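Local coordinates for protein type-2Ba cytolytic delta-endotoxin (PDB 2RCI) that probably kills the larvae of dipteran insects by making pores in the epithelial cell membrane of their midgut, at residues I21-A24 with I25-N29; I72-S75 with V76-S79; F44-A47 with L48-N52; S141-N144 with E145-R149. All coordinates share one frame; numbering follows the deposited sequence. Where two conformers were deposited one is given.

Contact 1 (I21-A24 with I25-N29); sequences IAQA and IRLTN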
# COMPACT_ATOMS: atom_id res chain seq x y z
N ILE A 21 -8.46 9.12 15.62
CA ILE A 21 -8.03 9.79 14.38
C ILE A 21 -6.74 10.61 14.57
O ILE A 21 -5.87 10.63 13.68
CB ILE A 21 -9.18 10.63 13.71
CG1 ILE A 21 -10.24 9.70 13.07
CG2 ILE A 21 -8.61 11.56 12.64
CD1 ILE A 21 -11.47 10.44 12.41
N ALA A 22 -6.61 11.30 15.71
CA ALA A 22 -5.40 12.10 16.02
C ALA A 22 -4.13 11.25 15.84
O ALA A 22 -3.19 11.66 15.17
CB ALA A 22 -5.47 12.64 17.45
N GLN A 23 -4.11 10.08 16.47
CA GLN A 23 -2.95 9.18 16.44
C GLN A 23 -2.65 8.70 15.02
O GLN A 23 -1.50 8.66 14.57
CB GLN A 23 -3.19 7.99 17.37
CG GLN A 23 -2.04 6.96 17.37
CD GLN A 23 -2.03 6.11 18.64
OE1 GLN A 23 -3.04 6.00 19.33
NE2 GLN A 23 -0.87 5.53 18.94
N ALA A 24 -3.71 8.33 14.30
CA ALA A 24 -3.58 7.96 12.88
C ALA A 24 -2.96 9.08 12.02
O ALA A 24 -2.10 8.82 11.18
CB ALA A 24 -4.93 7.54 12.33
N ILE A 25 -3.39 10.32 12.25
CA ILE A 25 -2.86 11.45 11.51
C ILE A 25 -1.38 11.63 11.81
O ILE A 25 -0.57 11.83 10.90
CB ILE A 25 -3.65 12.78 11.83
CG1 ILE A 25 -5.06 12.72 11.26
CG2 ILE A 25 -2.89 14.03 11.30
CD1 ILE A 25 -6.05 13.73 11.89
N ARG A 26 -1.03 11.54 13.10
CA ARG A 26 0.36 11.73 13.54
C ARG A 26 1.27 10.71 12.84
O ARG A 26 2.30 11.08 12.23
CB ARG A 26 0.48 11.58 15.07
CG ARG A 26 1.93 11.81 15.55
CD ARG A 26 2.10 11.72 17.03
NE ARG A 26 1.96 10.36 17.56
CZ ARG A 26 0.91 9.93 18.23
NH1 ARG A 26 -0.14 10.73 18.46
NH2 ARG A 26 0.89 8.69 18.69
N LEU A 27 0.86 9.44 12.92
CA LEU A 27 1.67 8.33 12.38
C LEU A 27 1.76 8.34 10.86
O LEU A 27 2.81 8.08 10.30
CB LEU A 27 1.19 6.98 12.93
CG LEU A 27 1.27 6.79 14.46
CD1 LEU A 27 0.56 5.51 14.93
CD2 LEU A 27 2.73 6.83 15.00
N THR A 28 0.66 8.68 10.19
CA THR A 28 0.65 8.87 8.74
C THR A 28 1.61 10.01 8.36
O THR A 28 2.44 9.86 7.46
CB THR A 28 -0.80 9.13 8.26
OG1 THR A 28 -1.58 7.96 8.55
CG2 THR A 28 -0.86 9.45 6.75
N ASN A 29 1.53 11.14 9.08
CA ASN A 29 2.48 12.25 8.86
C ASN A 29 3.94 11.81 9.01
O ASN A 29 4.80 12.22 8.22
CB ASN A 29 2.21 13.41 9.83
CG ASN A 29 1.04 14.28 9.41
OD1 ASN A 29 0.51 14.13 8.30
ND2 ASN A 29 0.64 15.21 10.28
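The amide of Gln23 and the guanidinium of Arg26 meet at a slant, their planes 35° apart. Gln23 NE2 comes within 3.6 Å of Arg26 NH2. The two donors share an acceptor: both are hydrogen-bonded to Gln191 OE1, while NE2 also reaches the carbonyl of Ala192 and NH2 makes a salt bridge to Asp194. The bend of Arg26 at chi3 (71°) folds its guanidinium back over the preceding turn, toward Gln23. Leu27 also runs alongside the Gln23 chain, in the same direction, with CD1 3.8 Å from Gln23 CG.

Around the helix, the branch CG2 of Ile21 is pressed against CD1 of Ile25 at 3.4 Å, tighter than usual for two carbons. Thr28 places OG1 beside its own backbone N (chi1 -63°) and hydrogen-bonds Ala24 O at 2.8 Å. Thr28 N takes the same oxygen at 2.9 Å from the opposite face of its carbonyl plane, so Ala24 O is gripped twice. Ala24, Leu27 and Thr28 look toward the sheet, where Phe14, Ser141, Met151 and Ile153 receive them. The serine or threonine hydroxyl returned to the carbonyl one turn earlier is a familiar feature of alpha helices, and here helix 21-31, which is amphipathic, lays its inner side on a beta-sheet.

Contact 2 (I72-S75 with V76-S79); sequences IEVS and VMIS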
# COMPACT_ATOMS: atom_id res chain seq x y z
N ILE A 72 -0.52 -12.70 -15.86
CA ILE A 72 -1.50 -12.98 -14.80
C ILE A 72 -2.76 -12.18 -15.05
O ILE A 72 -2.71 -11.06 -15.59
CB ILE A 72 -0.91 -12.58 -13.40
CG1 ILE A 72 -1.72 -13.21 -12.25
CG2 ILE A 72 -0.71 -11.05 -13.27
CD1 ILE A 72 -0.89 -13.25 -10.97
N GLU A 73 -3.90 -12.76 -14.64
CA GLU A 73 -5.12 -11.99 -14.65
C GLU A 73 -5.09 -11.05 -13.46
O GLU A 73 -4.65 -11.44 -12.36
CB GLU A 73 -6.37 -12.88 -14.58
CG GLU A 73 -7.65 -12.10 -14.79
CD GLU A 73 -8.89 -13.00 -14.79
OE1 GLU A 73 -8.90 -13.98 -15.56
OE2 GLU A 73 -9.83 -12.72 -14.02
N VAL A 74 -5.56 -9.83 -13.70
CA VAL A 74 -5.50 -8.78 -12.68
C VAL A 74 -6.21 -9.27 -11.39
O VAL A 74 -5.68 -9.11 -10.31
CB VAL A 74 -6.02 -7.41 -13.21
CG1 VAL A 74 -6.25 -6.39 -12.05
CG2 VAL A 74 -5.03 -6.82 -14.22
N SER A 75 -7.42 -9.84 -11.51
CA SER A 75 -8.10 -10.38 -10.31
C SER A 75 -7.27 -11.37 -9.49
O SER A 75 -7.27 -11.33 -8.26
CB SER A 75 -9.41 -11.08 -10.73
OG SER A 75 -9.10 -12.20 -11.56
N VAL A 76 -6.57 -12.28 -10.17
CA VAL A 76 -5.73 -13.30 -9.51
C VAL A 76 -4.56 -12.63 -8.79
O VAL A 76 -4.19 -12.99 -7.67
CB VAL A 76 -5.29 -14.36 -10.54
CG1 VAL A 76 -4.33 -15.38 -9.95
CG2 VAL A 76 -6.56 -15.07 -11.10
N MET A 77 -3.99 -11.61 -9.44
CA MET A 77 -2.93 -10.81 -8.83
C MET A 77 -3.39 -10.12 -7.55
O MET A 77 -2.69 -10.15 -6.53
CB MET A 77 -2.40 -9.76 -9.81
CG MET A 77 -1.30 -8.92 -9.20
SD MET A 77 -0.40 -7.99 -10.44
CE MET A 77 -1.70 -7.10 -11.31
N ILE A 78 -4.58 -9.52 -7.61
CA ILE A 78 -5.19 -8.84 -6.46
C ILE A 78 -5.38 -9.81 -5.30
O ILE A 78 -5.09 -9.46 -4.14
CB ILE A 78 -6.53 -8.15 -6.88
CG1 ILE A 78 -6.24 -6.93 -7.77
CG2 ILE A 78 -7.36 -7.74 -5.63
CD1 ILE A 78 -7.49 -6.39 -8.52
N SER A 79 -5.90 -11.01 -5.59
CA SER A 79 -6.09 -12.07 -4.57
C SER A 79 -4.76 -12.47 -3.92
O SER A 79 -4.69 -12.63 -2.69
CB SER A 79 -6.76 -13.30 -5.17
OG SER A 79 -8.04 -12.96 -5.67
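Ile72 and Met77 set their side chains at about a right angle. CD1 of the isoleucine comes in over the start of the Met77 side chain, 3.8 Å from Met77 CA and 4.0 Å from Met77 CB. With Ile72 CG1 anti to the backbone N (chi1 -164°), the chain is directed under the first helical turn. There it also meets Val76 on a slant, CG1 of Ile72 lying 4.1 Å from CG1 of Val76. Tyr180 of strand 177-192 lies against Ile72, Val74 and Met77.

This is the junction where strand 71-73 gives way directly to helix 74-89. Glu73 sits at the N-cap position, and its carbonyl receives Met77 N at 3.0 Å, the opening bond of the helix. Its side chain reaches across the helix start: Ser75 OG donates to Glu73 OE2 at 2.6 Å, arriving from above the carboxylate plane, 42° out of it.

On the flank facing helix 96-110, Val74 and Ile78 lie one turn apart and at an angle to each other, with CG1 of Val74 3.7 Å from CD1 of Ile78. Phe110 packs on Val74 and Met77, and Ile106 and Thr107 on Ile78.

Contact 3 (F44-A47 with L48-N52); sequences FEKA and LQIAN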
# COMPACT_ATOMS: atom_id res chain seq x y z
N PHE A 44 12.35 1.83 1.93
CA PHE A 44 12.18 0.79 2.97
C PHE A 44 13.10 1.00 4.17
O PHE A 44 12.68 0.89 5.35
CB PHE A 44 12.43 -0.58 2.33
CG PHE A 44 12.11 -1.75 3.23
CD1 PHE A 44 10.81 -1.97 3.69
CD2 PHE A 44 13.11 -2.66 3.58
CE1 PHE A 44 10.52 -3.05 4.49
CE2 PHE A 44 12.85 -3.74 4.38
CZ PHE A 44 11.54 -3.95 4.84
N GLU A 45 14.37 1.29 3.88
CA GLU A 45 15.36 1.47 4.92
C GLU A 45 14.94 2.64 5.80
O GLU A 45 14.99 2.55 7.02
CB GLU A 45 16.73 1.74 4.30
CG GLU A 45 17.80 2.13 5.32
CD GLU A 45 19.09 2.67 4.69
OE1 GLU A 45 19.18 2.77 3.45
OE2 GLU A 45 20.03 3.02 5.45
N LYS A 46 14.54 3.74 5.17
CA LYS A 46 14.09 4.92 5.93
C LYS A 46 12.81 4.64 6.72
O LYS A 46 12.66 5.10 7.87
CB LYS A 46 13.90 6.12 4.98
CG LYS A 46 13.38 7.40 5.67
CD LYS A 46 14.48 8.11 6.46
CE LYS A 46 13.94 9.40 7.11
NZ LYS A 46 14.95 9.96 8.05
N ALA A 47 11.87 3.92 6.11
CA ALA A 47 10.64 3.55 6.82
C ALA A 47 10.95 2.72 8.06
O ALA A 47 10.38 2.93 9.12
CB ALA A 47 9.66 2.81 5.89
N LEU A 48 11.90 1.79 7.95
CA LEU A 48 12.35 1.05 9.12
C LEU A 48 13.06 1.91 10.17
O LEU A 48 12.88 1.71 11.37
CB LEU A 48 13.21 -0.15 8.72
CG LEU A 48 12.41 -1.32 8.14
CD1 LEU A 48 13.34 -2.36 7.60
CD2 LEU A 48 11.53 -1.94 9.24
N GLN A 49 13.85 2.88 9.74
CA GLN A 49 14.46 3.83 10.69
C GLN A 49 13.35 4.58 11.45
O GLN A 49 13.40 4.71 12.67
CB GLN A 49 15.36 4.83 9.97
CG GLN A 49 16.61 4.21 9.32
CD GLN A 49 17.61 3.65 10.33
OE1 GLN A 49 18.00 4.33 11.30
NE2 GLN A 49 18.01 2.42 10.13
N ILE A 50 12.35 5.04 10.72
CA ILE A 50 11.23 5.77 11.31
C ILE A 50 10.48 4.90 12.34
O ILE A 50 10.25 5.32 13.47
CB ILE A 50 10.28 6.31 10.23
CG1 ILE A 50 10.94 7.48 9.48
CG2 ILE A 50 8.94 6.73 10.84
CD1 ILE A 50 10.21 7.89 8.18
N ALA A 51 10.14 3.67 11.94
CA ALA A 51 9.52 2.70 12.83
C ALA A 51 10.35 2.50 14.12
O ALA A 51 9.79 2.50 15.22
CB ALA A 51 9.26 1.39 12.11
N ASN A 52 11.67 2.38 13.96
CA ASN A 52 12.60 2.24 15.09
C ASN A 52 12.55 3.40 16.06
O ASN A 52 12.83 3.23 17.27
CB ASN A 52 14.06 2.11 14.59
CG ASN A 52 15.01 1.58 15.67
OD1 ASN A 52 14.70 0.58 16.32
ND2 ASN A 52 16.16 2.25 15.85
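Phe44 and Leu48, one helical turn apart, make the aromatic contact: a CH-pi interaction in which a single methyl does the touching. Leu48 CD1 stands 3.9 Å from the centroid of the Phe44 ring, on a line 27° off the ring normal. It is therefore over the face but displaced toward the rim, and its nearest ring atom is Phe44 CE2 at 3.5 Å. The ring swings into this place because Phe44 CG is anti to the backbone N (chi1 -173°), while Leu48 carries CG on the side of its own N and so leans back along the helix.

The aliphatic contacts are looser. On another flank, the chain of Lys46 bends at chi2 (76°) and passes Ile50, with Lys46 CG 4.1 Å from Ile50 CD1. The same isoleucine packs on Thr30 and Phe31 of helix 21-31, so these two helices of one layer meet there. Helix 44-53 thus belongs to the helical covering on the sheet of this alpha/beta toxin fold: Leu187 of strand 177-192 touches Ala47, Leu48 and Ala51, and Thr62 of strand 57-64 touches Phe44 and Leu48. The small methyls of Ala47 and Ala51 belong to this buried side.

The backbone bonds follow the regular alpha-helical ladder. Leu48 N binds Phe44 O, Gln49 N binds Glu45 O and Ile50 N binds Lys46 O. The bond from Ala51 N to Ala47 O, at 2.9 Å, is the straightest of the four. Before the helix, Asn43 accepts a hydrogen bond from Lys46 N through its side-chain OD1.

Contact 4 (S141-N144 with E145-R149); sequences SIQN and EDTGR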
# COMPACT_ATOMS: atom_id res chain seq x y z
N SER A 141 -4.19 3.00 8.29
CA SER A 141 -4.21 3.09 9.74
C SER A 141 -5.35 2.20 10.23
O SER A 141 -6.45 2.24 9.69
CB SER A 141 -4.40 4.54 10.21
OG SER A 141 -3.35 5.38 9.75
N ILE A 142 -5.08 1.39 11.25
CA ILE A 142 -6.02 0.35 11.58
C ILE A 142 -6.16 0.26 13.08
O ILE A 142 -5.18 0.12 13.80
CB ILE A 142 -5.54 -1.02 11.03
CG1 ILE A 142 -5.11 -0.88 9.57
CG2 ILE A 142 -6.64 -2.10 11.24
CD1 ILE A 142 -4.11 -1.98 9.10
N GLN A 143 -7.41 0.33 13.54
CA GLN A 143 -7.71 0.22 14.95
C GLN A 143 -9.14 -0.30 15.09
O GLN A 143 -10.07 0.30 14.59
CB GLN A 143 -7.50 1.56 15.69
CG GLN A 143 -7.88 1.50 17.18
CD GLN A 143 -9.35 1.81 17.38
OE1 GLN A 143 -9.88 2.71 16.72
NE2 GLN A 143 -10.03 1.07 18.26
N ASN A 144 -9.27 -1.43 15.75
CA ASN A 144 -10.59 -2.00 16.05
C ASN A 144 -10.43 -3.07 17.13
O ASN A 144 -9.39 -3.15 17.77
CB ASN A 144 -11.29 -2.50 14.76
CG ASN A 144 -10.86 -3.90 14.31
OD1 ASN A 144 -9.83 -4.44 14.77
ND2 ASN A 144 -11.64 -4.48 13.38
N GLU A 145 -11.46 -3.90 17.34
CA GLU A 145 -11.40 -4.90 18.41
C GLU A 145 -10.18 -5.85 18.31
O GLU A 145 -9.64 -6.27 19.34
CB GLU A 145 -12.70 -5.69 18.49
CG GLU A 145 -13.03 -6.50 17.24
CD GLU A 145 -13.82 -5.76 16.16
OE1 GLU A 145 -13.98 -4.50 16.21
OE2 GLU A 145 -14.30 -6.49 15.25
N ASP A 146 -9.76 -6.15 17.09
CA ASP A 146 -8.66 -7.08 16.85
C ASP A 146 -7.28 -6.44 16.92
O ASP A 146 -6.28 -7.13 16.78
CB ASP A 146 -8.84 -7.86 15.55
CG ASP A 146 -9.96 -8.88 15.63
OD1 ASP A 146 -10.22 -9.41 16.74
OD2 ASP A 146 -10.58 -9.15 14.59
N THR A 147 -7.24 -5.13 17.16
CA THR A 147 -5.92 -4.50 17.45
C THR A 147 -5.74 -4.21 18.94
O THR A 147 -4.71 -3.67 19.35
CB THR A 147 -5.68 -3.19 16.66
OG1 THR A 147 -6.59 -2.16 17.12
CG2 THR A 147 -5.84 -3.42 15.16
N GLY A 148 -6.77 -4.55 19.73
CA GLY A 148 -6.74 -4.32 21.19
C GLY A 148 -6.24 -2.94 21.61
O GLY A 148 -6.75 -1.89 21.17
N ARG A 149 -5.19 -2.95 22.44
CA ARG A 149 -4.59 -1.75 23.02
C ARG A 149 -3.72 -0.95 22.04
O ARG A 149 -2.99 -0.03 22.46
CB ARG A 149 -3.77 -2.20 24.27
CG ARG A 149 -3.27 -1.11 25.19
O HOH W 1 -8.70 -1.25 19.55
O HOH W 2 -12.06 -7.31 13.38
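A beta turn at the end of strand 132-142 brings Asn144 against Asp146 and Thr147, starting the connection to strand 150-162. Its closing bond runs from Thr147 N to Asn144 O at 3.0 Å, with the donor above the carbonyl plane. The side chain of Asn144 makes a second ring of the same size: OD1 accepts from Asp146 N at 2.9 Å, an Asx turn nested on the beta turn. Asn144 holds CG in the crowded position between its N and its carbonyl carbon (chi1 83°), which brings the amide over the following peptide. There the amide stacks on the Glu145 carboxylate, planes 26° apart, with ND2 3.7 Å from Glu145 OE1.

Two waters bridge the turn. One takes a hydrogen bond from Asn144 ND2 and donates to Glu145 OE2 and Asp146 OD2; the latter oxygen also binds Asn94 N. The other donates to Asn144 O and Gly148 O and accepts from Gln143 NE2, whose further partner is Glu17. Thr147 lays its methyl CG2 3.8 Å from Ile142 O and hydrogen-bonds Phe150 O through OG1. The backbone angles of Glu145 and Asp146 are those of a type I turn, part of the link of an antiparallel beta-hairpin.

From the N terminus the chain meets contact 1 in helix 21-31, contact 3 in helix 44-53, contact 2 at the start of helix 74-89, and contact 4 after strand 132-142. The four follow in series; none nests in or crosses another. Contacts 1 and 3 join successive turns within a helix, contact 2 turns strand into helix, and contact 4 alone closes a turn, between two antiparallel strands. Contacts 1 and 4 touch, Ala24 CB lying 3.7 Å from Ser141 CB, so that helix 21-31 rests on the strand leading into the turn. Contact 3 stays nearby, its centre about 17 Å from that of contact 1. Contact 2 lies across the chain's centre from both.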